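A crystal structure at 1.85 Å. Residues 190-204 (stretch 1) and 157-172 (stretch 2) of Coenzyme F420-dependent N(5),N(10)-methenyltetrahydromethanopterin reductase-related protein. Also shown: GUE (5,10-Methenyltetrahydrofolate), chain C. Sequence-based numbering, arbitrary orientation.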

# COMPACT_ATOMS: atom_id res chain seq x y z
N GLU A 190 -16.55 -2.56 22.76
CA GLU A 190 -15.46 -1.63 22.92
C GLU A 190 -15.70 -0.49 21.91
O GLU A 190 -15.99 -0.78 20.76
CB GLU A 190 -14.14 -2.36 22.57
CG GLU A 190 -12.87 -1.56 22.82
CD GLU A 190 -12.55 -1.38 24.29
OE1 GLU A 190 -12.13 -0.27 24.68
OE2 GLU A 190 -12.72 -2.36 25.05
N ALA A 191 -15.57 0.78 22.31
CA ALA A 191 -15.72 1.91 21.35
C ALA A 191 -14.32 2.28 20.77
O ALA A 191 -13.46 2.79 21.50
CB ALA A 191 -16.30 3.12 22.06
N TYR A 192 -14.09 2.06 19.47
CA TYR A 192 -12.79 2.42 18.87
C TYR A 192 -12.98 3.73 18.10
O TYR A 192 -13.59 3.73 17.04
CB TYR A 192 -12.31 1.32 17.92
CG TYR A 192 -11.83 0.07 18.64
CD1 TYR A 192 -10.79 0.13 19.57
CD2 TYR A 192 -12.39 -1.17 18.36
CE1 TYR A 192 -10.33 -1.02 20.20
CE2 TYR A 192 -11.95 -2.32 19.00
CZ TYR A 192 -10.91 -2.25 19.91
OH TYR A 192 -10.50 -3.39 20.55
N LEU A 193 -12.46 4.85 18.63
CA LEU A 193 -12.60 6.15 17.96
C LEU A 193 -11.48 6.35 16.92
O LEU A 193 -10.31 6.50 17.29
CB LEU A 193 -12.53 7.29 19.00
CG LEU A 193 -13.48 7.15 20.20
CD1 LEU A 193 -13.38 8.36 21.11
CD2 LEU A 193 -14.87 6.97 19.76
N LEU A 194 -11.82 6.38 15.64
CA LEU A 194 -10.81 6.57 14.60
C LEU A 194 -11.04 7.81 13.75
O LEU A 194 -12.17 8.25 13.61
CB LEU A 194 -10.85 5.37 13.61
CG LEU A 194 -10.76 3.97 14.19
CD1 LEU A 194 -10.68 2.97 13.06
CD2 LEU A 194 -9.57 3.80 15.07
N PRO A 195 -9.98 8.35 13.13
CA PRO A 195 -10.18 9.47 12.20
C PRO A 195 -11.21 8.95 11.17
O PRO A 195 -11.16 7.78 10.73
CB PRO A 195 -8.80 9.68 11.57
CG PRO A 195 -7.84 9.06 12.50
CD PRO A 195 -8.57 7.92 13.17
N ALA A 196 -12.15 9.79 10.80
CA ALA A 196 -13.21 9.39 9.87
C ALA A 196 -12.74 8.67 8.59
O ALA A 196 -13.36 7.69 8.17
CB ALA A 196 -14.06 10.60 9.53
N GLU A 197 -11.67 9.13 7.98
CA GLU A 197 -11.21 8.50 6.75
C GLU A 197 -10.68 7.07 6.94
O GLU A 197 -10.67 6.30 5.98
CB GLU A 197 -10.14 9.38 6.10
CG GLU A 197 -9.89 9.07 4.64
CD GLU A 197 -8.80 9.94 4.04
OE1 GLU A 197 -7.98 10.49 4.81
OE2 GLU A 197 -8.78 10.07 2.80
N LEU A 198 -10.27 6.72 8.15
CA LEU A 198 -9.70 5.40 8.43
C LEU A 198 -10.70 4.35 8.84
O LEU A 198 -10.34 3.17 8.88
CB LEU A 198 -8.62 5.54 9.53
CG LEU A 198 -7.49 6.56 9.21
CD1 LEU A 198 -6.35 6.47 10.23
CD2 LEU A 198 -6.93 6.36 7.84
N VAL A 199 -11.96 4.75 9.17
CA VAL A 199 -12.98 3.77 9.56
C VAL A 199 -13.15 2.73 8.43
O VAL A 199 -13.11 1.52 8.71
CB VAL A 199 -14.31 4.46 9.96
CG1 VAL A 199 -15.45 3.43 10.10
CG2 VAL A 199 -14.12 5.24 11.27
N SER A 200 -13.32 3.16 7.18
CA SER A 200 -13.48 2.19 6.08
C SER A 200 -12.26 1.19 5.89
O SER A 200 -12.47 -0.02 5.90
CB SER A 200 -13.78 2.93 4.77
OG SER A 200 -13.64 2.13 3.61
N PRO A 201 -11.00 1.65 5.70
CA PRO A 201 -9.90 0.69 5.52
C PRO A 201 -9.66 -0.21 6.73
O PRO A 201 -9.13 -1.31 6.60
CB PRO A 201 -8.69 1.58 5.20
CG PRO A 201 -9.01 2.91 5.77
CD PRO A 201 -10.53 3.04 5.62
N VAL A 202 -10.05 0.24 7.92
CA VAL A 202 -9.88 -0.58 9.13
C VAL A 202 -11.08 -1.52 9.36
O VAL A 202 -10.87 -2.67 9.72
CB VAL A 202 -9.59 0.29 10.38
CG1 VAL A 202 -9.62 -0.55 11.67
CG2 VAL A 202 -8.23 1.01 10.25
N GLY A 203 -12.31 -1.02 9.19
CA GLY A 203 -13.54 -1.79 9.43
C GLY A 203 -14.10 -2.70 8.34
O GLY A 203 -14.64 -3.78 8.64
N ASP A 204 -14.04 -2.25 7.09
CA ASP A 204 -14.55 -3.01 5.93
C ASP A 204 -13.79 -4.30 5.69
O ASP A 204 -12.79 -4.59 6.34
CB ASP A 204 -14.38 -2.18 4.64
CG ASP A 204 -15.14 -0.89 4.60
OD1 ASP A 204 -15.96 -0.63 5.55
OD2 ASP A 204 -14.94 -0.13 3.64
N1 GUE C . -15.43 -8.25 8.62
C2 GUE C . -15.12 -6.92 8.69
N3 GUE C . -15.71 -6.00 7.91
C4 GUE C . -16.64 -6.28 7.02
C6 GUE C . -18.76 -9.39 6.43
C1' GUE C . -20.79 -8.02 0.46
C2' GUE C . -19.54 -7.45 0.74
C3' GUE C . -18.91 -7.69 1.96
C4' GUE C . -19.52 -8.49 2.94
C5' GUE C . -20.78 -9.04 2.66
O4 GUE C . -17.15 -5.36 6.35
C4A GUE C . -17.06 -7.69 6.91
N5 GUE C . -17.97 -8.24 6.01
C7 GUE C . -17.71 -10.45 6.74
N8 GUE C . -16.72 -9.98 7.70
C8A GUE C . -16.38 -8.67 7.77
N2 GUE C . -14.16 -6.56 9.56
C9 GUE C . -19.37 -9.81 5.08
N10 GUE C . -18.95 -8.70 4.22
C6' GUE C . -21.40 -8.81 1.43
C11 GUE C . -21.48 -7.76 -0.86
O11 GUE C . -20.86 -7.35 -1.82
N GUE C . -22.80 -7.97 -0.93
CA GUE C . -23.59 -7.59 -2.11
C GUE C . -24.74 -6.67 -1.74
OX1 GUE C . -25.23 -6.73 -0.58
OX2 GUE C . -25.17 -5.86 -2.58
CB GUE C . -24.09 -8.81 -2.88
CG GUE C . -23.63 -10.15 -2.29
CD GUE C . -24.25 -11.36 -2.99
OE1 GUE C . -23.49 -12.32 -3.30
OE2 GUE C . -25.49 -11.35 -3.23
C1 GUE C . -18.11 -7.92 4.78
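Stretch 2, residues 157-172: KHYLIATNELLRKPIV

Stretch 2 enters as a strand, 158-163, lying parallel to strand 190-195 of stretch 1. The two strand axes cross at -39° and approach to 4.5 Å. After Thr163 the chain leaves the sheet through a type II turn from Asn164 to Leu167.

Glu190 pairs with His158. Glu190 N donates to Lys157 O (3.0 Å), and Glu190 O accepts from Tyr159 N (3.0 Å). Ala191 lies beside Tyr159, and Ala191 CB meets Ile161 CD1 at 4.0 Å. Tyr192 N donates to Tyr159 O (2.8 Å), and Ile161 N to Tyr192 O (2.9 Å). Tyr192 CB packs on Leu160 CD2 at 3.5 Å. Leu193, on the opposite face of the sheet from Tyr192, sets CD2 3.8 Å from Ile161 CB. Leu194 N donates to Ile161 O (3.0 Å), and Thr163 N to Leu194 O (2.8 Å). Pro195 has no N-H to give; its CB lies 3.9 Å from Leu166 CD1.

Ala196 N closes the ladder on Thr163 O (3.1 Å). Helix 196-203 then runs back over strand 158-163, its direction 155° from that of the strand. Val199 CG2 reaches Ala162 CB (3.9 Å), and Val202 CG1 reaches Leu160 CD1 (3.9 Å). Gly203 CA comes within 3.4 Å of Leu160 CD1, leaving no room for a CB.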

# COMPACT_ATOMS: atom_id res chain seq x y z
N LYS A 157 -17.65 -7.40 18.88
CA LYS A 157 -17.47 -6.96 20.26
C LYS A 157 -17.05 -5.53 20.29
O LYS A 157 -16.41 -5.12 21.23
CB LYS A 157 -16.40 -7.82 20.94
CG LYS A 157 -16.57 -9.31 20.66
CD LYS A 157 -16.00 -10.20 21.76
CE LYS A 157 -15.08 -11.27 21.21
NZ LYS A 157 -15.19 -12.53 21.99
N HIS A 158 -17.40 -4.75 19.27
CA HIS A 158 -16.90 -3.37 19.25
C HIS A 158 -17.58 -2.63 18.15
O HIS A 158 -18.28 -3.22 17.34
CB HIS A 158 -15.37 -3.44 18.83
CG HIS A 158 -15.20 -4.36 17.65
ND1 HIS A 158 -14.95 -5.72 17.82
CD2 HIS A 158 -15.39 -4.12 16.33
CE1 HIS A 158 -14.96 -6.24 16.60
NE2 HIS A 158 -15.23 -5.32 15.68
N TYR A 159 -17.32 -1.33 18.10
CA TYR A 159 -17.80 -0.46 17.02
C TYR A 159 -16.64 0.52 16.68
O TYR A 159 -15.89 0.94 17.58
CB TYR A 159 -19.00 0.37 17.43
CG TYR A 159 -20.31 -0.39 17.47
CD1 TYR A 159 -20.93 -0.81 16.30
CD2 TYR A 159 -20.94 -0.67 18.68
CE1 TYR A 159 -22.13 -1.50 16.32
CE2 TYR A 159 -22.15 -1.36 18.71
CZ TYR A 159 -22.74 -1.77 17.53
OH TYR A 159 -23.92 -2.46 17.54
N LEU A 160 -16.53 0.90 15.40
CA LEU A 160 -15.57 1.88 14.94
C LEU A 160 -16.41 3.13 14.78
O LEU A 160 -17.41 3.10 14.04
CB LEU A 160 -14.92 1.47 13.61
CG LEU A 160 -14.21 0.13 13.61
CD1 LEU A 160 -13.38 -0.03 12.32
CD2 LEU A 160 -13.32 -0.03 14.81
N ILE A 161 -16.03 4.21 15.48
CA ILE A 161 -16.72 5.50 15.53
C ILE A 161 -15.85 6.60 14.96
O ILE A 161 -14.76 6.90 15.46
CB ILE A 161 -17.19 5.82 16.99
CG1 ILE A 161 -18.17 4.75 17.49
CG2 ILE A 161 -17.85 7.22 17.09
CD1 ILE A 161 -18.27 4.72 19.02
N ALA A 162 -16.34 7.20 13.88
CA ALA A 162 -15.57 8.24 13.18
C ALA A 162 -15.45 9.54 13.97
O ALA A 162 -16.43 10.04 14.47
CB ALA A 162 -16.22 8.53 11.83
N THR A 163 -14.23 10.09 14.04
CA THR A 163 -13.97 11.35 14.72
C THR A 163 -13.56 12.40 13.67
O THR A 163 -13.44 12.09 12.49
CB THR A 163 -12.83 11.19 15.74
OG1 THR A 163 -11.60 11.06 15.04
CG2 THR A 163 -13.05 10.02 16.69
N ASN A 164 -13.32 13.65 14.13
CA ASN A 164 -12.91 14.75 13.26
C ASN A 164 -11.40 14.75 13.01
O ASN A 164 -10.90 15.62 12.30
CB ASN A 164 -13.29 16.10 13.89
CG ASN A 164 -14.77 16.25 14.13
OD1 ASN A 164 -15.58 16.10 13.22
ND2 ASN A 164 -15.17 16.56 15.37
N GLU A 165 -10.66 13.79 13.59
CA GLU A 165 -9.23 13.75 13.40
C GLU A 165 -8.85 13.60 11.93
O GLU A 165 -9.46 12.81 11.20
CB GLU A 165 -8.60 12.66 14.29
CG GLU A 165 -7.08 12.68 14.26
CD GLU A 165 -6.47 11.87 15.39
OE1 GLU A 165 -6.98 10.76 15.67
OE2 GLU A 165 -5.48 12.35 15.99
N LEU A 166 -7.84 14.40 11.50
CA LEU A 166 -7.30 14.48 10.14
C LEU A 166 -8.22 15.25 9.18
O LEU A 166 -7.83 15.42 8.03
CB LEU A 166 -6.96 13.10 9.55
CG LEU A 166 -6.06 12.24 10.41
CD1 LEU A 166 -5.65 10.99 9.68
CD2 LEU A 166 -4.84 12.99 10.83
N LEU A 167 -9.40 15.76 9.65
CA LEU A 167 -10.29 16.51 8.77
C LEU A 167 -10.00 18.01 8.84
O LEU A 167 -9.56 18.50 9.88
CB LEU A 167 -11.79 16.31 9.14
CG LEU A 167 -12.32 14.88 9.16
CD1 LEU A 167 -13.86 14.88 9.45
CD2 LEU A 167 -11.97 14.15 7.86
N ARG A 168 -10.31 18.73 7.74
CA ARG A 168 -10.11 20.18 7.69
C ARG A 168 -11.22 20.91 8.44
O ARG A 168 -10.95 21.95 9.06
CB ARG A 168 -10.03 20.66 6.24
CG ARG A 168 -8.87 19.98 5.47
CD ARG A 168 -8.93 20.32 4.00
NE ARG A 168 -8.47 21.68 3.73
CZ ARG A 168 -7.19 22.05 3.68
NH1 ARG A 168 -6.22 21.15 3.88
NH2 ARG A 168 -6.86 23.31 3.43
N LYS A 169 -12.47 20.37 8.39
CA LYS A 169 -13.64 20.93 9.07
C LYS A 169 -14.33 19.79 9.83
O LYS A 169 -14.35 18.65 9.36
CB LYS A 169 -14.63 21.54 8.07
CG LYS A 169 -14.11 22.80 7.41
CD LYS A 169 -15.23 23.63 6.75
CE LYS A 169 -15.47 23.28 5.30
NZ LYS A 169 -16.15 24.38 4.58
N PRO A 170 -14.88 20.07 11.01
CA PRO A 170 -15.54 18.99 11.76
C PRO A 170 -16.85 18.58 11.13
O PRO A 170 -17.50 19.40 10.49
CB PRO A 170 -15.74 19.61 13.14
CG PRO A 170 -15.94 21.05 12.85
CD PRO A 170 -14.97 21.35 11.73
N ILE A 171 -17.24 17.30 11.31
CA ILE A 171 -18.49 16.74 10.80
C ILE A 171 -19.36 16.23 11.96
O ILE A 171 -20.52 15.87 11.75
CB ILE A 171 -18.21 15.63 9.77
CG1 ILE A 171 -17.42 14.47 10.40
CG2 ILE A 171 -17.49 16.22 8.58
CD1 ILE A 171 -17.40 13.17 9.53
N VAL A 172 -18.80 16.17 13.19
CA VAL A 172 -19.55 15.69 14.36
C VAL A 172 -19.09 16.44 15.64
O VAL A 172 -17.95 16.91 15.70
CB VAL A 172 -19.37 14.14 14.49
CG1 VAL A 172 -17.90 13.76 14.70
CG2 VAL A 172 -20.27 13.55 15.58
O HOH W 1 -10.22 11.31 8.69